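Side-chain contacts in HTH-type transcriptional regulator TreR (Bacillus subtilis, PDB 2OGG), which represses the trePA operon of trehalose use and binds trehalose-6-phosphate, here seen as the effector-binding UTRA domain without its DNA-binding part: residues Arg44-Gly48 with Glu49-Leu53; Pro64-Thr67 with Lys68-Glu72; Gly81-Gly84 with Leu85-Tyr89. All blocks are in the same frame, centred on the assembly; numbering follows the deposited sequence.

Overall arrangement
From the N terminus, the chain meets interaction 1 first, where the tight turn between strands 37-46 and 49-59 closes a hairpin of the antiparallel sheet. Strand 49-59 then leads through a loop to interaction 2, in which residues 64-67 enter the short helix 68-71. Helix 75-83 follows, and interaction 3 turns its end into strand 87-98, an outermost strand of the sheet within this chain. The three contacts are local and lie in series, neither nested nor crossed. Interactions 1 and 3 both reach the sheet, with centres about 29 Å apart on opposite sides of the chain's centre, while interaction 2 starts the helical segment that links strands 49-59 and 87-98.

Interaction 1. Residues Arg44-Gly48 with Glu49-Leu53. With SO4 (sulfate ion), chain C.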
ATOM      1  N   ARG A  44      -1.607   8.996  26.272  1.00 43.65           N
ATOM      2  CA  ARG A  44      -0.537   8.022  26.436  1.00 42.35           C
ATOM      3  C   ARG A  44       0.614   8.673  27.183  1.00 42.35           C
ATOM      4  O   ARG A  44       1.155   9.671  26.727  1.00 40.76           O
ATOM      5  CB  ARG A  44      -0.006   7.564  25.077  1.00 45.20           C
ATOM      6  CG  ARG A  44      -1.045   7.259  24.043  1.00 41.82           C
ATOM      7  CD  ARG A  44      -1.634   5.889  24.283  1.00 45.31           C
ATOM      8  NE  ARG A  44      -2.657   5.587  23.289  1.00 57.57           N
ATOM      9  CZ  ARG A  44      -3.104   4.366  23.024  1.00 57.52           C
ATOM     10  NH1 ARG A  44      -2.628   3.322  23.694  1.00 50.27           N
ATOM     11  NH2 ARG A  44      -4.025   4.187  22.087  1.00 54.61           N
ATOM     12  N   LYS A  45       1.135   7.978  28.185  1.00 44.76           N
ATOM     13  CA  LYS A  45       2.220   8.502  29.002  1.00 47.23           C
ATOM     14  C   LYS A  45       3.477   7.710  28.659  1.00 50.96           C
ATOM     15  O   LYS A  45       3.542   6.499  28.894  1.00 52.31           O
ATOM     16  CB  LYS A  45       1.862   8.368  30.496  1.00 47.68           C
ATOM     17  CG  LYS A  45       2.897   8.890  31.497  1.00 45.64           C
ATOM     18  CD  LYS A  45       2.343   8.777  32.913  1.00 47.34           C
ATOM     19  CE  LYS A  45       3.444   8.690  33.971  1.00 50.35           C
ATOM     20  NZ  LYS A  45       2.923   8.159  35.272  1.00 43.79           N
ATOM     21  N   ILE A  46       4.349   8.336  27.877  1.00 52.42           N
ATOM     22  CA  ILE A  46       5.590   7.701  27.451  1.00 52.02           C
ATOM     23  C   ILE A  46       6.668   8.210  28.374  1.00 51.56           C
ATOM     24  O   ILE A  46       7.116   9.349  28.271  1.00 48.01           O
ATOM     25  CB  ILE A  46       5.888   8.002  25.973  1.00 55.32           C
ATOM     26  CG1 ILE A  46       4.701   7.505  25.119  1.00 51.68           C
ATOM     27  CG2 ILE A  46       7.258   7.414  25.561  1.00 48.69           C
ATOM     28  CD1 ILE A  46       4.753   7.855  23.647  1.00 54.93           C
ATOM     29  N   ASP A  47       6.927   7.404  29.396  1.00 53.44           N
ATOM     30  CA  ASP A  47       7.451   7.915  30.647  1.00 52.82           C
ATOM     31  C   ASP A  47       8.533   8.984  30.510  1.00 51.44           C
ATOM     32  O   ASP A  47       9.321   8.980  29.562  1.00 50.25           O
ATOM     33  CB  ASP A  47       7.781   6.794  31.652  1.00 54.99           C
ATOM     34  CG  ASP A  47       6.520   6.214  32.344  1.00 56.94           C
ATOM     35  OD1 ASP A  47       6.604   5.897  33.561  1.00 51.89           O
ATOM     36  OD2 ASP A  47       5.454   6.071  31.681  1.00 52.28           O
ATOM     37  N   GLY A  48       8.356  10.032  31.306  1.00 48.71           N
ATOM     38  CA  GLY A  48       7.222  10.059  32.224  1.00 48.38           C
ATOM     39  C   GLY A  48       6.197  11.121  31.882  1.00 47.91           C
ATOM     40  O   GLY A  48       5.688  11.809  32.763  1.00 45.78           O
ATOM     41  N   GLU A  49       5.848  11.226  30.607  1.00 48.45           N
ATOM     42  CA  GLU A  49       5.043  12.351  30.160  1.00 48.63           C
ATOM     43  C   GLU A  49       3.850  11.918  29.362  1.00 47.48           C
ATOM     44  O   GLU A  49       3.935  10.978  28.576  1.00 49.62           O
ATOM     45  CB  GLU A  49       5.883  13.298  29.312  1.00 48.29           C
ATOM     46  CG  GLU A  49       7.066  13.898  30.039  1.00 51.61           C
ATOM     47  CD  GLU A  49       7.727  14.989  29.232  1.00 55.94           C
ATOM     48  OE1 GLU A  49       8.187  14.698  28.109  1.00 54.27           O
ATOM     49  OE2 GLU A  49       7.748  16.147  29.703  1.00 61.85           O
ATOM     50  N   HIS A  50       2.766  12.677  29.496  1.00 49.03           N
ATOM     51  CA  HIS A  50       1.575  12.506  28.658  1.00 47.28           C
ATOM     52  C   HIS A  50       1.777  13.289  27.369  1.00 46.91           C
ATOM     53  O   HIS A  50       1.850  14.531  27.379  1.00 46.46           O
ATOM     54  CB  HIS A  50       0.338  13.028  29.378  1.00 49.11           C
ATOM     55  CG  HIS A  50      -0.007  12.256  30.610  1.00 52.28           C
ATOM     56  ND1 HIS A  50      -0.752  11.094  30.576  1.00 49.72           N
ATOM     57  CD2 HIS A  50       0.335  12.450  31.906  1.00 43.88           C
ATOM     58  CE1 HIS A  50      -0.867  10.617  31.802  1.00 52.48           C
ATOM     59  NE2 HIS A  50      -0.226  11.427  32.627  1.00 52.54           N
ATOM     60  N   VAL A  51       1.848  12.572  26.254  1.00 42.98           N
ATOM     61  CA  VAL A  51       2.302  13.205  25.038  1.00 40.68           C
ATOM     62  C   VAL A  51       1.450  12.995  23.799  1.00 42.05           C
ATOM     63  O   VAL A  51       1.655  13.682  22.802  1.00 45.63           O
ATOM     64  CB  VAL A  51       3.756  12.883  24.764  1.00 38.08           C
ATOM     65  CG1 VAL A  51       4.598  13.334  25.930  1.00 35.27           C
ATOM     66  CG2 VAL A  51       3.917  11.403  24.561  1.00 38.17           C
ATOM     67  N   ILE A  52       0.577  11.984  23.822  1.00 42.05           N
ATOM     68  CA  ILE A  52      -0.346  11.744  22.729  1.00 38.58           C
ATOM     69  C   ILE A  52      -1.776  11.758  23.247  1.00 41.34           C
ATOM     70  O   ILE A  52      -2.071  11.196  24.307  1.00 43.86           O
ATOM     71  CB  ILE A  52      -0.072  10.393  22.030  1.00 40.60           C
ATOM     72  CG1 ILE A  52       1.316  10.404  21.397  1.00 42.18           C
ATOM     73  CG2 ILE A  52      -1.108  10.150  20.913  1.00 36.90           C
ATOM     74  CD1 ILE A  52       2.078   9.109  21.576  1.00 44.46           C
ATOM     75  N   LEU A  53      -2.684  12.349  22.484  1.00 39.15           N
ATOM     76  CA  LEU A  53      -4.085  12.279  22.863  1.00 38.15           C
ATOM     77  C   LEU A  53      -4.840  11.546  21.781  1.00 37.88           C
ATOM     78  O   LEU A  53      -4.710  11.887  20.609  1.00 43.30           O
ATOM     79  CB  LEU A  53      -4.670  13.665  23.094  1.00 34.60           C
ATOM     80  CG  LEU A  53      -6.093  13.534  23.618  1.00 39.50           C
ATOM     81  CD1 LEU A  53      -6.064  13.206  25.101  1.00 32.23           C
ATOM     82  CD2 LEU A  53      -6.972  14.755  23.281  1.00 33.99           C
TER
HETATM   83  S   SO4 C 302      -5.354   1.175  20.167  1.00 54.46           S
HETATM   84  O1  SO4 C 302      -6.050   1.822  19.065  1.00 52.02           O
HETATM   85  O2  SO4 C 302      -5.082  -0.218  19.870  1.00 64.05           O
HETATM   86  O3  SO4 C 302      -4.048   1.760  20.412  1.00 51.13           O
HETATM   87  O4  SO4 C 302      -6.233   1.291  21.314  1.00 55.63           O
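The tip of the beta hairpin formed by strands 37-46 and 49-59 brings Ile46 opposite Glu49 and Lys45 opposite His50. Ile46 N donates to Glu49 O over 2.8 Å, and Glu49 N returns a longer bond to Ile46 O that arrives from well above the carbonyl plane. The two-residue turn Asp47-Gly48 between them contains a cis peptide bond. Lys45 and His50 form the non-hydrogen-bonded pair. The lysine chain, extended with CG opposite the backbone N (chi1 -179°), passes obliquely over the ring: CB sits 4.0 Å from the His50 ring centroid, over one face, in a CH-pi contact, and CD reaches NE2 at 3.7 Å. A lysine suits this place because its methylenes cover the ring while its ammonium group leads away; the ring's ND1 is bonded to Ser43. On the sheet face that carries Ile46 and Ile52, Ile46 CD1 touches Ile52 CD1 at 3.6 Å, and it also meets Val51 CG2 at 3.8 Å. Farther along, Arg44 O accepts from Val51 N at 3.0 Å while Arg44 N donates to Ile52 O. The Arg44 stem crosses Ile52, its CG 3.8 Å from Ile52 CB, and the guanidinium runs on past it, where NE makes a salt bridge with Asp54 of the same strand 49-59 and NH2 gives a bent bond (137°) to O3 of a sulfate at 2.9 Å. Arg42, Ser74, Ile75 and Tyr76 also bind this sulfate, which is probably from the crystallisation liquor but may mark where a phosphate group binds. Arg44, bonded to both Val51 and Ile52, is consistent with a classic beta bulge behind the hairpin turn.

Interaction 2. Residues Pro64-Thr67 with Lys68-Glu72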
ATOM      1  N   PRO A  64     -21.322  -3.513  19.537  1.00 40.92           N
ATOM      2  CA  PRO A  64     -22.324  -3.249  20.555  1.00 38.05           C
ATOM      3  C   PRO A  64     -21.798  -3.251  21.982  1.00 39.17           C
ATOM      4  O   PRO A  64     -22.508  -2.841  22.897  1.00 43.31           O
ATOM      5  CB  PRO A  64     -23.337  -4.395  20.361  1.00 34.19           C
ATOM      6  CG  PRO A  64     -22.694  -5.358  19.401  1.00 39.76           C
ATOM      7  CD  PRO A  64     -21.753  -4.550  18.589  1.00 36.95           C
ATOM      8  N   HIS A  65     -20.621  -3.803  22.189  1.00 33.84           N
ATOM      9  CA  HIS A  65     -20.176  -4.081  23.536  1.00 34.99           C
ATOM     10  C   HIS A  65     -18.793  -3.507  23.685  1.00 38.96           C
ATOM     11  O   HIS A  65     -17.974  -3.563  22.754  1.00 40.61           O
ATOM     12  CB  HIS A  65     -20.094  -5.585  23.769  1.00 36.16           C
ATOM     13  CG  HIS A  65     -21.419  -6.287  23.734  1.00 41.53           C
ATOM     14  ND1 HIS A  65     -21.573  -7.563  23.234  1.00 37.85           N
ATOM     15  CD2 HIS A  65     -22.661  -5.872  24.085  1.00 45.82           C
ATOM     16  CE1 HIS A  65     -22.845  -7.912  23.299  1.00 45.89           C
ATOM     17  NE2 HIS A  65     -23.519  -6.923  23.861  1.00 50.00           N
ATOM     18  N   LEU A  66     -18.567  -2.813  24.790  1.00 40.00           N
ATOM     19  CA  LEU A  66     -17.266  -2.239  25.019  1.00 38.94           C
ATOM     20  C   LEU A  66     -17.084  -2.006  26.512  1.00 40.25           C
ATOM     21  O   LEU A  66     -18.064  -1.862  27.251  1.00 42.72           O
ATOM     22  CB  LEU A  66     -17.148  -0.950  24.230  1.00 38.06           C
ATOM     23  CG  LEU A  66     -15.759  -0.303  24.133  1.00 41.27           C
ATOM     24  CD1 LEU A  66     -14.849  -1.128  23.229  1.00 37.46           C
ATOM     25  CD2 LEU A  66     -15.895   1.144  23.600  1.00 38.13           C
ATOM     26  N   THR A  67     -15.834  -1.949  26.950  1.00 38.12           N
ATOM     27  CA  THR A  67     -15.552  -1.680  28.340  1.00 39.69           C
ATOM     28  C   THR A  67     -14.361  -0.739  28.547  1.00 39.19           C
ATOM     29  O   THR A  67     -13.492  -0.619  27.682  1.00 32.58           O
ATOM     30  CB  THR A  67     -15.293  -2.980  29.085  1.00 41.53           C
ATOM     31  OG1 THR A  67     -14.011  -3.482  28.697  1.00 42.83           O
ATOM     32  CG2 THR A  67     -16.385  -3.994  28.742  1.00 34.19           C
ATOM     33  N   LYS A  68     -14.288  -0.117  29.725  1.00 39.08           N
ATOM     34  CA  LYS A  68     -13.090   0.661  30.081  1.00 41.54           C
ATOM     35  C   LYS A  68     -11.772  -0.153  30.025  1.00 42.70           C
ATOM     36  O   LYS A  68     -10.722   0.401  29.698  1.00 43.55           O
ATOM     37  CB  LYS A  68     -13.245   1.333  31.439  1.00 36.80           C
ATOM     38  CG  LYS A  68     -11.975   1.957  32.016  1.00 41.26           C
ATOM     39  CD  LYS A  68     -12.348   2.926  33.153  1.00 37.33           C
ATOM     40  CE  LYS A  68     -11.189   3.186  34.079  1.00 44.56           C
ATOM     41  NZ  LYS A  68     -10.846   1.990  34.862  1.00 39.32           N
ATOM     42  N   GLU A  69     -11.859  -1.472  30.204  1.00 40.15           N
ATOM     43  CA  GLU A  69     -10.673  -2.312  30.249  1.00 40.73           C
ATOM     44  C   GLU A  69     -10.122  -2.559  28.852  1.00 42.78           C
ATOM     45  O   GLU A  69      -8.913  -2.651  28.662  1.00 38.49           O
ATOM     46  CB  GLU A  69     -10.982  -3.638  30.922  1.00 39.74           C
ATOM     47  CG  GLU A  69      -9.758  -4.488  31.149  1.00 52.95           C
ATOM     48  CD  GLU A  69     -10.013  -5.613  32.146  1.00 72.85           C
ATOM     49  OE1 GLU A  69     -10.317  -5.326  33.334  1.00 74.16           O
ATOM     50  OE2 GLU A  69      -9.912  -6.791  31.730  1.00 80.08           O
ATOM     51  N   ILE A  70     -11.013  -2.610  27.869  1.00 41.81           N
ATOM     52  CA  ILE A  70     -10.608  -2.761  26.484  1.00 42.37           C
ATOM     53  C   ILE A  70      -9.897  -1.511  25.942  1.00 43.45           C
ATOM     54  O   ILE A  70      -8.832  -1.635  25.332  1.00 45.15           O
ATOM     55  CB  ILE A  70     -11.804  -3.186  25.612  1.00 45.99           C
ATOM     56  CG1 ILE A  70     -12.107  -4.681  25.847  1.00 47.71           C
ATOM     57  CG2 ILE A  70     -11.511  -2.978  24.146  1.00 41.42           C
ATOM     58  CD1 ILE A  70     -13.439  -5.159  25.270  1.00 29.83           C
ATOM     59  N   CYS A  71     -10.285  -0.343  26.459  1.00 40.74           N
ATOM     60  CA  CYS A  71      -9.676   0.919  26.080  1.00 42.37           C
ATOM     61  C   CYS A  71      -8.310   1.131  26.710  1.00 46.96           C
ATOM     62  O   CYS A  71      -7.479   1.880  26.184  1.00 50.33           O
ATOM     63  CB  CYS A  71     -10.584   2.072  26.475  1.00 48.87           C
ATOM     64  SG  CYS A  71     -12.213   1.943  25.738  1.00 56.42           S
ATOM     65  N   GLU A  72      -8.094   0.532  27.874  1.00 44.66           N
ATOM     66  CA  GLU A  72      -6.802   0.621  28.513  1.00 42.98           C
ATOM     67  C   GLU A  72      -5.836  -0.361  27.862  1.00 41.90           C
ATOM     68  O   GLU A  72      -4.632  -0.299  28.063  1.00 40.84           O
ATOM     69  CB  GLU A  72      -6.945   0.360  30.006  1.00 43.56           C
ATOM     70  CG  GLU A  72      -7.902   1.332  30.657  1.00 46.88           C
ATOM     71  CD  GLU A  72      -8.091   1.093  32.142  1.00 54.67           C
ATOM     72  OE1 GLU A  72      -8.246  -0.085  32.541  1.00 55.36           O
ATOM     73  OE2 GLU A  72      -8.161   2.096  32.894  1.00 51.86           O
TER
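Thr67 occupies the N-cap of the short helix 68-71, and its side chain meets the first turn through Glu69 and Ile70. CB lies against the backbone at the start of the helix, 3.9 Å from Glu69 N. At CB the chain branches, and a chi1 of 73° places OG1 between the backbone N and the carbonyl carbon, which turns the hydroxyl oxygen in over the helix end. OG1 accepts from Ile70 N at 3.2 Å with an N-H...O angle of 152°, and more weakly from Glu69 N. The same oxygen is flanked by hydrocarbon, 3.6 Å from Ile70 CG1 and 3.8 Å from Glu69 CB. Thr67 O adds only weak bonds, to Ile70 N and Cys71 N.

Just before the cap, Leu66 supplies apolar contact. It slants across Ile70, with Leu66 CD1 3.9 Å from Ile70 CG2, and its CD2 approaches Cys71 SG at 4.3 Å. Leucine and isoleucine suit this flank, as does the small, apolar cysteine, because Leu66 also packs on Phe16, Trp38 and Tyr78, while Cys71 lies against Val13 and Val40; the helix is thereby laid on strands 11-19 and 37-46. On the outer side, the Lys68 chain bends at its last torsion, and NZ forms a salt bridge, weak as a hydrogen bond, with Glu72 OE2 at 3.3 Å, four residues on.

In chemical terms, a threonine oxygen acts as acceptor for first-turn N-H groups that have no preceding helical carbonyl to bond. Its partial negative charge would probably also complement the positive end of the helix dipole, while Leu66 and Ile70 shield the flank.

Interaction 3. Residues Gly81-Gly84 with Leu85-Tyr89; sequences GELG and LSISY
Leu83 and Ile87 touch across the tight turn that carries the chain out of helix 75-83 and into strand 87-98. A single hydrogen bond closes this turn, which is type I from Leu83 to Ser86: Ser86 N donates to Leu83 O over 2.9 Å at 158°, straight at the proton but rising 42° out of the carbonyl plane. Gly84 and Leu85 fill the two middle positions. Gly84 is buried there, and its backbone conformation is helix-like and not peculiar to glycine.

The apolar contact lies beside this bond. A chi1 of 48° tucks the Leu83 CG in over its own backbone, and from there CD1 reaches the Ile87 chain, 3.9 Å from CG1 and 3.9 Å from CD1. The two side chains cross at about a right angle, and one methyl of the leucine rests against the long branch of the isoleucine. Ile87 suits the first position of the strand, since its branches also pack on Ile79 and Glu80 of the helix and on Arg150 of the second subunit.

Carbon-oxygen packing completes the turn. Leu83 O is bordered by Ser86 CB at 3.5 Å and by Ile87 CG1, likewise at 3.5 Å, so the acceptor is partly wrapped in hydrocarbon.

Polar links to other chains come from the backbone. Leu85 N bonds to Glu77 of the third subunit, where Leu85 also packs on Ser74, and Ser88 makes backbone bonds with the second subunit. Chemically, then, the turn spends one N-H on its own closure and another on a carboxylate of a neighbouring chain, while Leu83 and Ile87 pack against each other beside it; helix exit and tetramer contact thus share a few residues.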
ATOM      1  N   GLY A  81     -10.835  -7.978  16.154  1.00 37.38           N
ATOM      2  CA  GLY A  81     -11.263  -9.281  16.639  1.00 38.26           C
ATOM      3  C   GLY A  81     -12.725  -9.536  16.339  1.00 40.47           C
ATOM      4  O   GLY A  81     -13.107 -10.675  16.038  1.00 45.17           O
ATOM      5  N   GLU A  82     -13.535  -8.474  16.398  1.00 39.73           N
ATOM      6  CA  GLU A  82     -14.996  -8.569  16.267  1.00 40.40           C
ATOM      7  C   GLU A  82     -15.406  -8.504  14.824  1.00 40.67           C
ATOM      8  O   GLU A  82     -16.347  -9.162  14.437  1.00 44.98           O
ATOM      9  CB  GLU A  82     -15.722  -7.440  17.016  1.00 38.98           C
ATOM     10  CG  GLU A  82     -15.547  -7.474  18.530  1.00 53.04           C
ATOM     11  CD  GLU A  82     -15.965  -8.805  19.141  1.00 55.38           C
ATOM     12  OE1 GLU A  82     -17.154  -9.151  19.003  1.00 51.38           O
ATOM     13  OE2 GLU A  82     -15.116  -9.492  19.763  1.00 52.58           O
ATOM     14  N   LEU A  83     -14.778  -7.619  14.050  1.00 41.88           N
ATOM     15  CA  LEU A  83     -15.151  -7.469  12.650  1.00 42.43           C
ATOM     16  C   LEU A  83     -14.059  -7.092  11.670  1.00 43.54           C
ATOM     17  O   LEU A  83     -14.368  -6.612  10.589  1.00 45.15           O
ATOM     18  CB  LEU A  83     -16.378  -6.579  12.470  1.00 41.57           C
ATOM     19  CG  LEU A  83     -16.455  -5.237  13.180  1.00 45.36           C
ATOM     20  CD1 LEU A  83     -15.316  -4.405  12.752  1.00 46.35           C
ATOM     21  CD2 LEU A  83     -17.745  -4.580  12.771  1.00 52.71           C
ATOM     22  N   GLY A  84     -12.880  -7.658  11.875  1.00 43.74           N
ATOM     23  CA  GLY A  84     -11.740  -7.356  11.027  1.00 45.75           C
ATOM     24  C   GLY A  84     -11.900  -7.797   9.582  1.00 42.21           C
ATOM     25  O   GLY A  84     -11.220  -7.300   8.701  1.00 44.09           O
ATOM     26  N   LEU A  85     -12.770  -8.761   9.335  1.00 43.23           N
ATOM     27  CA  LEU A  85     -12.914  -9.330   7.989  1.00 39.89           C
ATOM     28  C   LEU A  85     -13.852  -8.431   7.151  1.00 41.04           C
ATOM     29  O   LEU A  85     -13.873  -8.505   5.928  1.00 40.27           O
ATOM     30  CB  LEU A  85     -13.516 -10.718   8.139  1.00 37.58           C
ATOM     31  CG  LEU A  85     -13.144 -11.951   7.320  1.00 40.63           C
ATOM     32  CD1 LEU A  85     -11.628 -12.136   7.144  1.00 31.95           C
ATOM     33  CD2 LEU A  85     -13.769 -13.151   8.052  1.00 27.09           C
ATOM     34  N   SER A  86     -14.572  -7.531   7.820  1.00 41.99           N
ATOM     35  CA  SER A  86     -15.529  -6.649   7.159  1.00 38.96           C
ATOM     36  C   SER A  86     -14.886  -5.308   6.900  1.00 39.95           C
ATOM     37  O   SER A  86     -15.518  -4.419   6.345  1.00 42.71           O
ATOM     38  CB  SER A  86     -16.739  -6.412   8.059  1.00 40.54           C
ATOM     39  OG  SER A  86     -17.373  -7.618   8.425  1.00 47.02           O
ATOM     40  N   ILE A  87     -13.755  -5.066   7.546  1.00 41.44           N
ATOM     41  CA  ILE A  87     -13.048  -3.808   7.347  1.00 42.48           C
ATOM     42  C   ILE A  87     -12.266  -3.809   6.041  1.00 43.50           C
ATOM     43  O   ILE A  87     -11.466  -4.713   5.779  1.00 47.94           O
ATOM     44  CB  ILE A  87     -12.103  -3.500   8.507  1.00 43.10           C
ATOM     45  CG1 ILE A  87     -12.885  -3.518   9.824  1.00 41.43           C
ATOM     46  CG2 ILE A  87     -11.436  -2.129   8.280  1.00 35.97           C
ATOM     47  CD1 ILE A  87     -12.136  -2.897  10.998  1.00 36.59           C
ATOM     48  N   SER A  88     -12.490  -2.795   5.222  1.00 43.00           N
ATOM     49  CA  SER A  88     -11.977  -2.813   3.863  1.00 43.75           C
ATOM     50  C   SER A  88     -10.732  -1.961   3.663  1.00 41.99           C
ATOM     51  O   SER A  88      -9.691  -2.439   3.213  1.00 42.30           O
ATOM     52  CB  SER A  88     -13.063  -2.381   2.891  1.00 42.66           C
ATOM     53  OG  SER A  88     -12.593  -2.537   1.568  1.00 55.37           O
ATOM     54  N   TYR A  89     -10.882  -0.663   3.858  1.00 44.01           N
ATOM     55  CA  TYR A  89      -9.762   0.245   3.696  1.00 44.07           C
ATOM     56  C   TYR A  89      -9.874   1.328   4.721  1.00 42.82           C
ATOM     57  O   TYR A  89     -10.961   1.589   5.240  1.00 43.17           O
ATOM     58  CB  TYR A  89      -9.741   0.862   2.289  1.00 45.69           C
ATOM     59  CG  TYR A  89     -10.962   1.693   1.931  1.00 43.16           C
ATOM     60  CD1 TYR A  89     -12.141   1.074   1.523  1.00 55.23           C
ATOM     61  CD2 TYR A  89     -10.872   3.086   1.802  1.00 54.27           C
ATOM     62  CE1 TYR A  89     -13.244   1.819   1.060  1.00 66.70           C
ATOM     63  CE2 TYR A  89     -11.961   3.852   1.332  1.00 61.84           C
ATOM     64  CZ  TYR A  89     -13.155   3.210   0.973  1.00 67.22           C
ATOM     65  OH  TYR A  89     -14.256   3.926   0.515  1.00 58.78           O
TER